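Local coordinates for protein alpha-rhamnosidase (Dictyoglomus thermophilum, PDB 6I60) that is an alpha-L-rhamnosidase that probably hydrolyses terminal non-reducing alpha-L-rhamnose residues from alpha-L-rhamnosides, at residues Y30-L35 with Q125-S130; P51-K56 with I100-K105; Q70-S75 with V87-K92; Y113-R118 with V131-E136. All blocks are in the same frame, centred on the assembly; numbering follows the deposited sequence.

In the fold
All four contacts build the N-terminal immunoglobulin-like domain, a sandwich of a three-stranded and a five-stranded sheet. Interaction 2 pairs two strands of the smaller sheet. Interactions 3 and 4 belong to the larger one, their centres about 10 Å apart, and are joined where strands 68-74 and 112-120 run side by side. Interaction 2 faces both across the core, its centre about 10 Å from each, with Phe53 meeting Trp115 and Phe135. Interaction 1 closes the margin, its centre about 12 Å from that of interaction 4. The 2-(2-ethoxyethoxy)ethanol pocket of Tyr656, Glu659 and Leu660 lies on helix 651-672, but Lys101 of interaction 2 bonds a triethylene glycol, probably from the crystallisation liquor.

Interaction 1 of 4, residues Y30-L35 with Q125-S130; sequences YSPFDL and QESPFS
Ser31 and Ser130 bring two irregular segments together at the margin of the immunoglobulin-like sandwich: the lead-in to strand 35-37 and the loop between strands 112-120 and 133-137. Their CA atoms are 5.0 Å apart, and most of the meeting is between side chains and carbonyl groups.

The van der Waals contacts centre on Ser31. Its CB faces two successive carbonyls of the loop, lying 3.2 Å from Pro128 O and 3.4 Å from Phe129 O. With chi1 at 85° the hydroxyl swings forward over the backbone of Ser130, where OG comes 3.4 Å from Ser130 CA. Pro32 follows, its CD 4.0 Å from Ser127 OG, and its ring rests on Trp55 and Trp119.

The polar contacts are few. Ser127 OG sits 3.2 Å from Tyr30 O and also close to Pro128 O, so one hydroxyl proton has two carbonyls within reach. Tyr30 O is also engaged by Trp119 NE1. Within its own segment, Ser31 OG makes a weak bond to Pro32 O. The hydroxyl of Ser130 finds its main partner elsewhere, at Val117 N on strand 112-120, which ties the loop to the larger sheet.

Leu35 adds methyl packing against the serine side chain. Buried, it turns both methyls to the same side of Ser130: CD1 lies 3.8 Å from Ser130 CB, and CD2 lies 3.4 Å from Ser130 OG.

Interaction 2 of 4, residues P51-K56 with I100-K105; sequences PIFSWK and IKYEGK
Phe53 and Tyr102 are brought together by different first torsions: Phe53 CG lies beside its own backbone N (chi1 -68°), whereas Tyr102 CG points to the far side from its N (chi1 174°). The two side chains lie side by side and point the same way, with Phe53 CE2 3.7 Å from Tyr102 CD1 and Tyr102 CB in the plane of the Phe53 ring at its edge. Pro51 flanks Tyr102, its CD 3.6 Å from Tyr102 CB. Trp55 slants across Ile100, so that CH2 comes 3.5 Å from Ile100 CG1.

The backbone beneath is antiparallel. Phe53 and Ile100 form a hydrogen-bonded pair, Phe53 N to Ile100 O and Ile100 N to Phe53 O both measuring 2.9 Å. A third bond, from Tyr102 N to Pro51 O, carries the pairing past the end of the strand. Ile52 and Lys101, the non-hydrogen-bonded pair, project from the other face.

That other face looks toward the rest of the enzyme, where Ile52 and Lys101 touch Tyr580 of helix 580-584. Phe53 points inward, meeting Trp115 and Phe135 edge-to-face, and strand 52-56 stands between strands 35-37 and 99-101 as the middle of the smaller sheet.

Interaction 3 of 4, residues Q70-S75 with V87-K92; sequences QVIVSS and VWDTGK
Val73 meets both Val87 and Trp88, and around this residue the contact is closely packed. Its carbonyl oxygen receives two N-H groups from the same face of its plane, Val87 N and Trp88 N each at 3.0 Å, while Val73 N returns a bond to Trp88 O at 2.9 Å. The side chains follow: Val73 CG1 packs against Val87 CG2 at 3.4 Å, and its CG2 lies at the edge of the Trp88 ring. Thr90 CG2 sits over one face of that indole, toward its rim, and also meets Val71 CG1 at 3.6 Å. Trp88 also meets Tyr102 edge-to-face.

Toward Lys92 the pairing slackens. The bond from Thr90 N to Val71 O is weak, and Val71 N turns to a side chain instead, reaching Thr90 OG1 at 3.3 Å; that hydroxyl in turn donates to Gly91 O. The extended chain of Gln70 brings NE2 to within 3.3 Å of Asp89 OD1, met on the syn side but 28° out of the carboxylate plane. Gly91 N donates to the same oxygen, closing an Asx turn. Lys92 is exposed, its amine paired with Asp124.

Two residues facing one make a classic beta bulge, here placed where the short outermost strand 88-89 joins the larger sheet of an immunoglobulin-like sandwich.

Interaction 4 of 4, residues Y113-R118 with V131-E136; sequences YFWKVR and VVNTFE
From Tyr113 opposite Phe135 to Trp115 opposite Asn133, strands 113-118 and 133-136 run antiparallel with axes 144° apart, and four backbone hydrogen bonds join these two pairs, the shortest being Tyr113 N to Phe135 O and Asn133 N to Trp115 O at 3.0 Å.

Phe135 lies between two aromatic neighbours. Tyr113 CB stands over one face of its ring, 3.8 Å from the centroid, while the two rings themselves are nearly parallel but slid so far apart that they barely overlap. Trp115 is engaged differently: the edge of Phe135 approaches the face of the indole's five-membered ring in an offset edge-to-face pair, planes at 70°. Both Phe135 (chi1 62°) and Trp115 (chi1 70°) fold their rings back over the backbone, which draws them toward the opposite strand.

The indole runs alongside Asn133, with NE1 3.3 Å from Asn133 CB. A water accepts from Trp115 NE1 at 2.7 Å, so the N-H has a water partner, with a weak onward bond to Thr134 O. On the other face of the sheet, Phe114 CD2 lies 3.4 Å from Thr134 OG1. Val132 spreads its methyls, CG1 reaching Phe114 and CG2 the aliphatic part of Lys116.

The aromatic cluster of Tyr113, Trp115 and Phe135 lies between the two layers of an immunoglobulin-like beta sandwich.

Interaction 1 of 4, residues Y30-L35 with Q125-S130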
# COMPACT_ATOMS: atom_id res chain seq x y z
N TYR A 30 24.05 -0.25 -23.83
CA TYR A 30 23.20 -0.87 -22.82
C TYR A 30 21.76 -0.93 -23.31
O TYR A 30 21.18 0.10 -23.66
CB TYR A 30 23.28 -0.11 -21.50
CG TYR A 30 24.61 -0.23 -20.79
CD1 TYR A 30 25.13 -1.48 -20.47
CD2 TYR A 30 25.36 0.89 -20.46
CE1 TYR A 30 26.34 -1.61 -19.82
CE2 TYR A 30 26.57 0.77 -19.82
CZ TYR A 30 27.06 -0.48 -19.51
OH TYR A 30 28.27 -0.59 -18.87
N SER A 31 21.20 -2.13 -23.33
CA SER A 31 19.79 -2.32 -23.62
C SER A 31 18.95 -1.99 -22.39
O SER A 31 19.46 -1.96 -21.27
CB SER A 31 19.54 -3.75 -24.07
OG SER A 31 19.36 -4.62 -22.96
N PRO A 32 17.66 -1.71 -22.58
CA PRO A 32 16.79 -1.47 -21.42
C PRO A 32 16.78 -2.66 -20.47
O PRO A 32 16.84 -3.82 -20.90
CB PRO A 32 15.42 -1.23 -22.05
CG PRO A 32 15.71 -0.76 -23.42
CD PRO A 32 16.95 -1.48 -23.85
N PHE A 33 16.71 -2.37 -19.18
CA PHE A 33 16.75 -3.39 -18.14
C PHE A 33 15.56 -3.22 -17.21
O PHE A 33 14.85 -2.21 -17.25
CB PHE A 33 18.06 -3.34 -17.35
CG PHE A 33 18.26 -2.07 -16.58
CD1 PHE A 33 18.77 -0.94 -17.20
CD2 PHE A 33 17.95 -2.00 -15.23
CE1 PHE A 33 18.95 0.24 -16.49
CE2 PHE A 33 18.13 -0.83 -14.52
CZ PHE A 33 18.63 0.29 -15.15
N ASP A 34 15.35 -4.23 -16.36
CA ASP A 34 14.25 -4.25 -15.40
C ASP A 34 12.91 -4.05 -16.11
O ASP A 34 12.12 -3.17 -15.77
CB ASP A 34 14.45 -3.22 -14.30
CG ASP A 34 13.56 -3.47 -13.09
OD1 ASP A 34 12.85 -4.50 -13.08
OD2 ASP A 34 13.56 -2.63 -12.16
N LEU A 35 12.67 -4.88 -17.12
CA LEU A 35 11.45 -4.78 -17.91
C LEU A 35 10.28 -5.36 -17.13
O LEU A 35 10.32 -6.52 -16.69
CB LEU A 35 11.63 -5.50 -19.25
CG LEU A 35 12.29 -4.68 -20.35
CD1 LEU A 35 13.80 -4.71 -20.21
CD2 LEU A 35 11.87 -5.20 -21.71
N GLN A 125 21.30 7.21 -31.34
CA GLN A 125 22.11 5.99 -31.43
C GLN A 125 21.27 4.81 -30.98
O GLN A 125 20.71 4.81 -29.87
CB GLN A 125 23.37 6.13 -30.58
CG GLN A 125 24.15 7.41 -30.86
CD GLN A 125 25.39 7.53 -30.00
OE1 GLN A 125 26.47 7.88 -30.48
NE2 GLN A 125 25.25 7.25 -28.71
N GLU A 126 21.17 3.79 -31.83
CA GLU A 126 20.33 2.64 -31.56
C GLU A 126 21.00 1.70 -30.57
O GLU A 126 22.20 1.46 -30.63
CB GLU A 126 20.03 1.90 -32.87
CG GLU A 126 19.05 0.75 -32.73
CD GLU A 126 19.01 -0.13 -33.96
OE1 GLU A 126 17.98 -0.79 -34.19
OE2 GLU A 126 20.02 -0.16 -34.70
N SER A 127 20.20 1.18 -29.64
CA SER A 127 20.64 0.26 -28.60
C SER A 127 20.26 -1.17 -28.95
O SER A 127 19.30 -1.40 -29.68
CB SER A 127 20.01 0.63 -27.25
OG SER A 127 19.77 -0.52 -26.46
N PRO A 128 21.02 -2.15 -28.46
CA PRO A 128 20.65 -3.56 -28.68
C PRO A 128 19.32 -3.90 -28.02
O PRO A 128 18.80 -3.17 -27.17
CB PRO A 128 21.81 -4.34 -28.06
CG PRO A 128 22.94 -3.37 -27.98
CD PRO A 128 22.31 -2.03 -27.76
N PHE A 129 18.77 -5.03 -28.43
CA PHE A 129 17.51 -5.49 -27.87
C PHE A 129 17.70 -5.95 -26.43
O PHE A 129 18.76 -6.46 -26.05
CB PHE A 129 16.93 -6.62 -28.71
CG PHE A 129 15.86 -6.18 -29.67
CD1 PHE A 129 14.63 -5.75 -29.21
CD2 PHE A 129 16.09 -6.20 -31.04
CE1 PHE A 129 13.64 -5.34 -30.09
CE2 PHE A 129 15.11 -5.80 -31.93
CZ PHE A 129 13.88 -5.37 -31.45
N SER A 130 16.66 -5.76 -25.63
CA SER A 130 16.69 -6.21 -24.25
C SER A 130 16.59 -7.73 -24.18
O SER A 130 16.29 -8.41 -25.17
CB SER A 130 15.55 -5.57 -23.45
OG SER A 130 14.32 -6.20 -23.77

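Interaction 2 of 4, residues P51-K56 with I100-K105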
# COMPACT_ATOMS: atom_id res chain seq x y z
N PRO A 51 -2.20 -4.55 -21.19
CA PRO A 51 -1.34 -4.35 -20.02
C PRO A 51 -0.37 -3.19 -20.22
O PRO A 51 -0.23 -2.64 -21.32
CB PRO A 51 -0.60 -5.69 -19.89
CG PRO A 51 -0.64 -6.28 -21.26
CD PRO A 51 -1.94 -5.84 -21.85
N ILE A 52 0.30 -2.83 -19.14
CA ILE A 52 1.25 -1.72 -19.12
C ILE A 52 2.67 -2.28 -19.15
O ILE A 52 3.01 -3.17 -18.37
CB ILE A 52 1.03 -0.82 -17.89
CG1 ILE A 52 -0.41 -0.30 -17.86
CG2 ILE A 52 2.02 0.33 -17.89
CD1 ILE A 52 -0.70 0.78 -18.88
N PHE A 53 3.49 -1.74 -20.05
CA PHE A 53 4.89 -2.13 -20.17
C PHE A 53 5.79 -0.99 -19.71
O PHE A 53 5.47 0.18 -19.93
CB PHE A 53 5.23 -2.51 -21.62
CG PHE A 53 4.57 -3.78 -22.09
CD1 PHE A 53 5.16 -5.01 -21.86
CD2 PHE A 53 3.36 -3.73 -22.75
CE1 PHE A 53 4.55 -6.18 -22.30
CE2 PHE A 53 2.74 -4.89 -23.19
CZ PHE A 53 3.34 -6.12 -22.96
N SER A 54 6.91 -1.34 -19.08
CA SER A 54 7.83 -0.34 -18.56
C SER A 54 9.24 -0.91 -18.57
O SER A 54 9.44 -2.12 -18.64
CB SER A 54 7.44 0.10 -17.14
OG SER A 54 6.94 -1.00 -16.39
N TRP A 55 10.21 -0.00 -18.50
CA TRP A 55 11.62 -0.38 -18.52
C TRP A 55 12.46 0.78 -18.00
O TRP A 55 12.02 1.94 -18.01
CB TRP A 55 12.08 -0.77 -19.93
CG TRP A 55 11.81 0.29 -20.95
CD1 TRP A 55 12.57 1.40 -21.20
CD2 TRP A 55 10.69 0.35 -21.84
NE1 TRP A 55 11.99 2.14 -22.21
CE2 TRP A 55 10.84 1.52 -22.62
CE3 TRP A 55 9.59 -0.47 -22.07
CZ2 TRP A 55 9.92 1.88 -23.60
CZ3 TRP A 55 8.68 -0.11 -23.04
CH2 TRP A 55 8.85 1.06 -23.80
N LYS A 56 13.66 0.45 -17.54
CA LYS A 56 14.63 1.42 -17.07
C LYS A 56 15.81 1.50 -18.03
O LYS A 56 16.05 0.59 -18.83
CB LYS A 56 15.12 1.06 -15.66
CG LYS A 56 14.02 1.01 -14.62
CD LYS A 56 14.50 0.37 -13.33
CE LYS A 56 13.41 0.39 -12.26
NZ LYS A 56 12.98 1.77 -11.93
N ILE A 100 4.26 2.39 -21.35
CA ILE A 100 3.41 2.31 -22.54
C ILE A 100 2.22 1.40 -22.27
O ILE A 100 2.30 0.45 -21.49
CB ILE A 100 4.20 1.82 -23.77
CG1 ILE A 100 5.63 2.35 -23.75
CG2 ILE A 100 3.50 2.23 -25.06
CD1 ILE A 100 5.73 3.86 -23.90
N LYS A 101 1.11 1.71 -22.93
CA LYS A 101 -0.07 0.86 -22.92
C LYS A 101 -0.04 -0.06 -24.13
O LYS A 101 0.29 0.36 -25.25
CB LYS A 101 -1.34 1.70 -22.92
CG LYS A 101 -2.63 0.91 -23.15
CD LYS A 101 -3.71 1.79 -23.77
CE LYS A 101 -5.10 1.20 -23.54
NZ LYS A 101 -6.18 2.21 -23.77
N TYR A 102 -0.37 -1.33 -23.91
CA TYR A 102 -0.33 -2.33 -24.97
C TYR A 102 -1.36 -2.01 -26.05
O TYR A 102 -2.50 -1.66 -25.76
CB TYR A 102 -0.59 -3.72 -24.39
CG TYR A 102 -0.72 -4.81 -25.42
CD1 TYR A 102 0.40 -5.33 -26.06
CD2 TYR A 102 -1.96 -5.34 -25.76
CE1 TYR A 102 0.29 -6.34 -27.00
CE2 TYR A 102 -2.08 -6.34 -26.70
CZ TYR A 102 -0.95 -6.84 -27.31
OH TYR A 102 -1.06 -7.84 -28.25
N GLU A 103 -0.93 -2.14 -27.31
CA GLU A 103 -1.78 -1.83 -28.45
C GLU A 103 -1.58 -2.83 -29.59
O GLU A 103 -1.72 -2.47 -30.76
CB GLU A 103 -1.52 -0.41 -28.97
CG GLU A 103 -2.11 0.70 -28.13
CD GLU A 103 -1.78 2.08 -28.67
OE1 GLU A 103 -0.61 2.29 -29.07
OE2 GLU A 103 -2.67 2.95 -28.69
N GLY A 104 -1.26 -4.08 -29.26
CA GLY A 104 -0.99 -5.10 -30.24
C GLY A 104 -2.20 -5.96 -30.55
O GLY A 104 -3.35 -5.58 -30.32
N LYS A 105 -1.92 -7.15 -31.07
CA LYS A 105 -2.98 -8.11 -31.37
C LYS A 105 -3.73 -8.47 -30.10
O LYS A 105 -3.15 -8.53 -29.01
CB LYS A 105 -2.38 -9.36 -32.02
CG LYS A 105 -3.39 -10.46 -32.32
CD LYS A 105 -3.15 -11.06 -33.70
CE LYS A 105 -3.68 -12.49 -33.76
NZ LYS A 105 -3.69 -13.02 -35.15

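Interaction 3 of 4, residues Q70-S75 with V87-K92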
# COMPACT_ATOMS: atom_id res chain seq x y z
N GLN A 70 11.15 1.01 -29.24
CA GLN A 70 10.45 0.03 -30.06
C GLN A 70 10.37 -1.27 -29.28
O GLN A 70 11.40 -1.83 -28.90
CB GLN A 70 11.17 -0.20 -31.40
CG GLN A 70 10.55 -1.32 -32.22
CD GLN A 70 11.51 -1.90 -33.23
OE1 GLN A 70 12.61 -1.39 -33.43
NE2 GLN A 70 11.10 -2.98 -33.89
N VAL A 71 9.15 -1.75 -29.05
CA VAL A 71 8.92 -2.99 -28.32
C VAL A 71 8.30 -4.00 -29.27
O VAL A 71 7.39 -3.67 -30.04
CB VAL A 71 8.04 -2.77 -27.08
CG1 VAL A 71 6.83 -1.92 -27.42
CG2 VAL A 71 7.59 -4.10 -26.49
N ILE A 72 8.81 -5.23 -29.24
CA ILE A 72 8.33 -6.31 -30.09
C ILE A 72 7.69 -7.35 -29.19
O ILE A 72 8.29 -7.76 -28.19
CB ILE A 72 9.48 -6.93 -30.91
CG1 ILE A 72 9.93 -5.95 -32.00
CG2 ILE A 72 9.06 -8.27 -31.48
CD1 ILE A 72 10.61 -6.61 -33.18
N VAL A 73 6.48 -7.78 -29.52
CA VAL A 73 5.82 -8.84 -28.78
C VAL A 73 5.54 -9.98 -29.75
O VAL A 73 5.04 -9.75 -30.86
CB VAL A 73 4.53 -8.36 -28.09
CG1 VAL A 73 3.87 -9.52 -27.30
CG2 VAL A 73 4.85 -7.12 -27.23
N SER A 74 5.88 -11.20 -29.34
CA SER A 74 5.77 -12.38 -30.17
C SER A 74 5.07 -13.50 -29.39
O SER A 74 4.83 -13.39 -28.18
CB SER A 74 7.15 -12.87 -30.65
OG SER A 74 7.81 -11.86 -31.39
N SER A 75 4.76 -14.58 -30.10
CA SER A 75 4.02 -15.70 -29.54
C SER A 75 4.90 -16.92 -29.27
O SER A 75 4.38 -17.93 -28.77
CB SER A 75 2.87 -16.10 -30.48
OG SER A 75 3.33 -16.28 -31.80
N VAL A 87 2.79 -10.58 -32.71
CA VAL A 87 1.54 -10.00 -32.24
C VAL A 87 1.64 -8.52 -31.92
O VAL A 87 0.60 -7.86 -31.76
CB VAL A 87 0.98 -10.78 -31.03
CG1 VAL A 87 1.12 -12.30 -31.30
CG2 VAL A 87 1.63 -10.34 -29.74
N TRP A 88 2.84 -7.95 -31.81
CA TRP A 88 2.99 -6.50 -31.73
C TRP A 88 4.36 -6.08 -32.25
O TRP A 88 5.36 -6.74 -31.98
CB TRP A 88 2.79 -5.96 -30.31
CG TRP A 88 2.40 -4.49 -30.29
CD1 TRP A 88 1.91 -3.76 -31.33
CD2 TRP A 88 2.45 -3.59 -29.17
NE1 TRP A 88 1.66 -2.47 -30.94
CE2 TRP A 88 1.98 -2.34 -29.61
CE3 TRP A 88 2.85 -3.73 -27.83
CZ2 TRP A 88 1.90 -1.23 -28.77
CZ3 TRP A 88 2.77 -2.62 -27.00
CH2 TRP A 88 2.30 -1.39 -27.47
N ASP A 89 4.38 -4.95 -32.96
CA ASP A 89 5.63 -4.33 -33.41
C ASP A 89 5.35 -2.84 -33.58
O ASP A 89 4.78 -2.43 -34.60
CB ASP A 89 6.15 -4.96 -34.69
CG ASP A 89 7.57 -4.53 -35.02
OD1 ASP A 89 7.95 -3.39 -34.67
OD2 ASP A 89 8.30 -5.34 -35.64
N THR A 90 5.76 -2.04 -32.59
CA THR A 90 5.51 -0.61 -32.64
C THR A 90 6.39 0.11 -33.66
O THR A 90 6.02 1.19 -34.12
CB THR A 90 5.74 0.02 -31.26
OG1 THR A 90 7.13 -0.03 -30.94
CG2 THR A 90 4.96 -0.73 -30.21
N GLY A 91 7.53 -0.47 -34.02
CA GLY A 91 8.48 0.27 -34.82
C GLY A 91 9.13 1.35 -33.96
O GLY A 91 8.89 1.47 -32.76
N LYS A 92 9.97 2.15 -34.62
CA LYS A 92 10.65 3.26 -33.94
C LYS A 92 9.61 4.31 -33.57
O LYS A 92 9.22 5.14 -34.39
CB LYS A 92 11.74 3.85 -34.82
CG LYS A 92 12.51 4.99 -34.18
CD LYS A 92 13.79 5.29 -34.93
CE LYS A 92 14.34 6.66 -34.56
NZ LYS A 92 15.75 6.81 -35.00

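Interaction 4 of 4, residues Y113-R118 with V131-E136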
# COMPACT_ATOMS: atom_id res chain seq x y z
N TYR A 113 3.39 -14.94 -23.70
CA TYR A 113 3.96 -14.04 -24.68
C TYR A 113 5.38 -13.64 -24.28
O TYR A 113 5.77 -13.77 -23.12
CB TYR A 113 3.09 -12.79 -24.87
CG TYR A 113 1.68 -13.09 -25.30
CD1 TYR A 113 0.69 -13.36 -24.36
CD2 TYR A 113 1.33 -13.11 -26.64
CE1 TYR A 113 -0.61 -13.64 -24.75
CE2 TYR A 113 0.04 -13.38 -27.04
CZ TYR A 113 -0.93 -13.65 -26.10
OH TYR A 113 -2.22 -13.92 -26.50
N PHE A 114 6.13 -13.15 -25.26
CA PHE A 114 7.50 -12.71 -25.07
C PHE A 114 7.64 -11.30 -25.62
O PHE A 114 6.95 -10.92 -26.56
CB PHE A 114 8.50 -13.65 -25.77
CG PHE A 114 8.27 -15.11 -25.48
CD1 PHE A 114 7.31 -15.83 -26.18
CD2 PHE A 114 9.01 -15.77 -24.52
CE1 PHE A 114 7.09 -17.16 -25.91
CE2 PHE A 114 8.80 -17.11 -24.25
CZ PHE A 114 7.84 -17.81 -24.95
N TRP A 115 8.54 -10.52 -25.02
CA TRP A 115 8.72 -9.15 -25.48
C TRP A 115 10.11 -8.64 -25.14
O TRP A 115 10.62 -8.90 -24.04
CB TRP A 115 7.65 -8.21 -24.90
CG TRP A 115 7.77 -7.94 -23.42
CD1 TRP A 115 7.62 -8.83 -22.40
CD2 TRP A 115 8.04 -6.67 -22.81
NE1 TRP A 115 7.79 -8.20 -21.19
CE2 TRP A 115 8.04 -6.87 -21.41
CE3 TRP A 115 8.27 -5.38 -23.30
CZ2 TRP A 115 8.28 -5.84 -20.51
CZ3 TRP A 115 8.51 -4.35 -22.41
CH2 TRP A 115 8.51 -4.59 -21.02
N LYS A 116 10.71 -7.93 -26.09
CA LYS A 116 11.95 -7.19 -25.90
C LYS A 116 11.70 -5.73 -26.27
O LYS A 116 10.63 -5.37 -26.76
CB LYS A 116 13.09 -7.77 -26.75
CG LYS A 116 12.87 -9.21 -27.19
CD LYS A 116 13.72 -9.55 -28.41
CE LYS A 116 13.15 -8.93 -29.67
NZ LYS A 116 13.96 -9.27 -30.87
N VAL A 117 12.70 -4.88 -26.04
CA VAL A 117 12.56 -3.46 -26.34
C VAL A 117 13.93 -2.87 -26.60
O VAL A 117 14.92 -3.25 -25.97
CB VAL A 117 11.80 -2.72 -25.21
CG1 VAL A 117 12.64 -2.67 -23.95
CG2 VAL A 117 11.40 -1.33 -25.65
N ARG A 118 13.99 -1.94 -27.55
CA ARG A 118 15.15 -1.11 -27.81
C ARG A 118 14.81 0.35 -27.52
O ARG A 118 13.64 0.74 -27.48
CB ARG A 118 15.63 -1.24 -29.27
CG ARG A 118 16.02 -2.64 -29.68
CD ARG A 118 16.59 -2.66 -31.10
NE ARG A 118 15.74 -1.97 -32.06
CZ ARG A 118 15.60 -2.32 -33.33
NH1 ARG A 118 16.26 -3.37 -33.80
NH2 ARG A 118 14.80 -1.63 -34.13
N VAL A 131 16.84 -8.27 -22.99
CA VAL A 131 16.66 -9.70 -22.77
C VAL A 131 15.18 -10.04 -22.86
O VAL A 131 14.33 -9.30 -22.34
CB VAL A 131 17.27 -10.12 -21.42
CG1 VAL A 131 16.67 -11.42 -20.93
CG2 VAL A 131 18.78 -10.23 -21.54
N VAL A 132 14.87 -11.15 -23.53
CA VAL A 132 13.48 -11.54 -23.75
C VAL A 132 12.78 -11.73 -22.41
O VAL A 132 13.19 -12.57 -21.59
CB VAL A 132 13.40 -12.80 -24.61
CG1 VAL A 132 11.98 -13.34 -24.64
CG2 VAL A 132 13.91 -12.52 -26.01
N ASN A 133 11.73 -10.95 -22.17
CA ASN A 133 10.90 -11.10 -20.99
C ASN A 133 9.63 -11.87 -21.35
O ASN A 133 9.45 -12.32 -22.49
CB ASN A 133 10.57 -9.73 -20.39
CG ASN A 133 11.56 -9.32 -19.31
OD1 ASN A 133 12.74 -9.10 -19.58
ND2 ASN A 133 11.07 -9.22 -18.08
N THR A 134 8.75 -12.03 -20.37
CA THR A 134 7.60 -12.92 -20.54
C THR A 134 6.45 -12.42 -19.68
O THR A 134 6.65 -11.99 -18.55
CB THR A 134 7.98 -14.36 -20.15
OG1 THR A 134 8.72 -14.96 -21.22
CG2 THR A 134 6.74 -15.20 -19.87
N PHE A 135 5.24 -12.47 -20.24
CA PHE A 135 4.02 -12.29 -19.46
C PHE A 135 3.00 -13.31 -19.92
O PHE A 135 2.80 -13.50 -21.12
CB PHE A 135 3.47 -10.86 -19.59
CG PHE A 135 3.06 -10.47 -20.98
CD1 PHE A 135 3.99 -10.00 -21.89
CD2 PHE A 135 1.73 -10.55 -21.37
CE1 PHE A 135 3.62 -9.63 -23.16
CE2 PHE A 135 1.35 -10.18 -22.65
CZ PHE A 135 2.29 -9.72 -23.54
N GLU A 136 2.37 -13.99 -18.96
CA GLU A 136 1.39 -15.03 -19.24
C GLU A 136 -0.01 -14.53 -18.89
O GLU A 136 -0.22 -13.97 -17.81
CB GLU A 136 1.70 -16.30 -18.45
CG GLU A 136 0.59 -17.35 -18.51
CD GLU A 136 1.06 -18.73 -18.08
OE1 GLU A 136 2.27 -18.90 -17.83
OE2 GLU A 136 0.21 -19.64 -17.98
O HOH W 1 6.88 -9.33 -18.87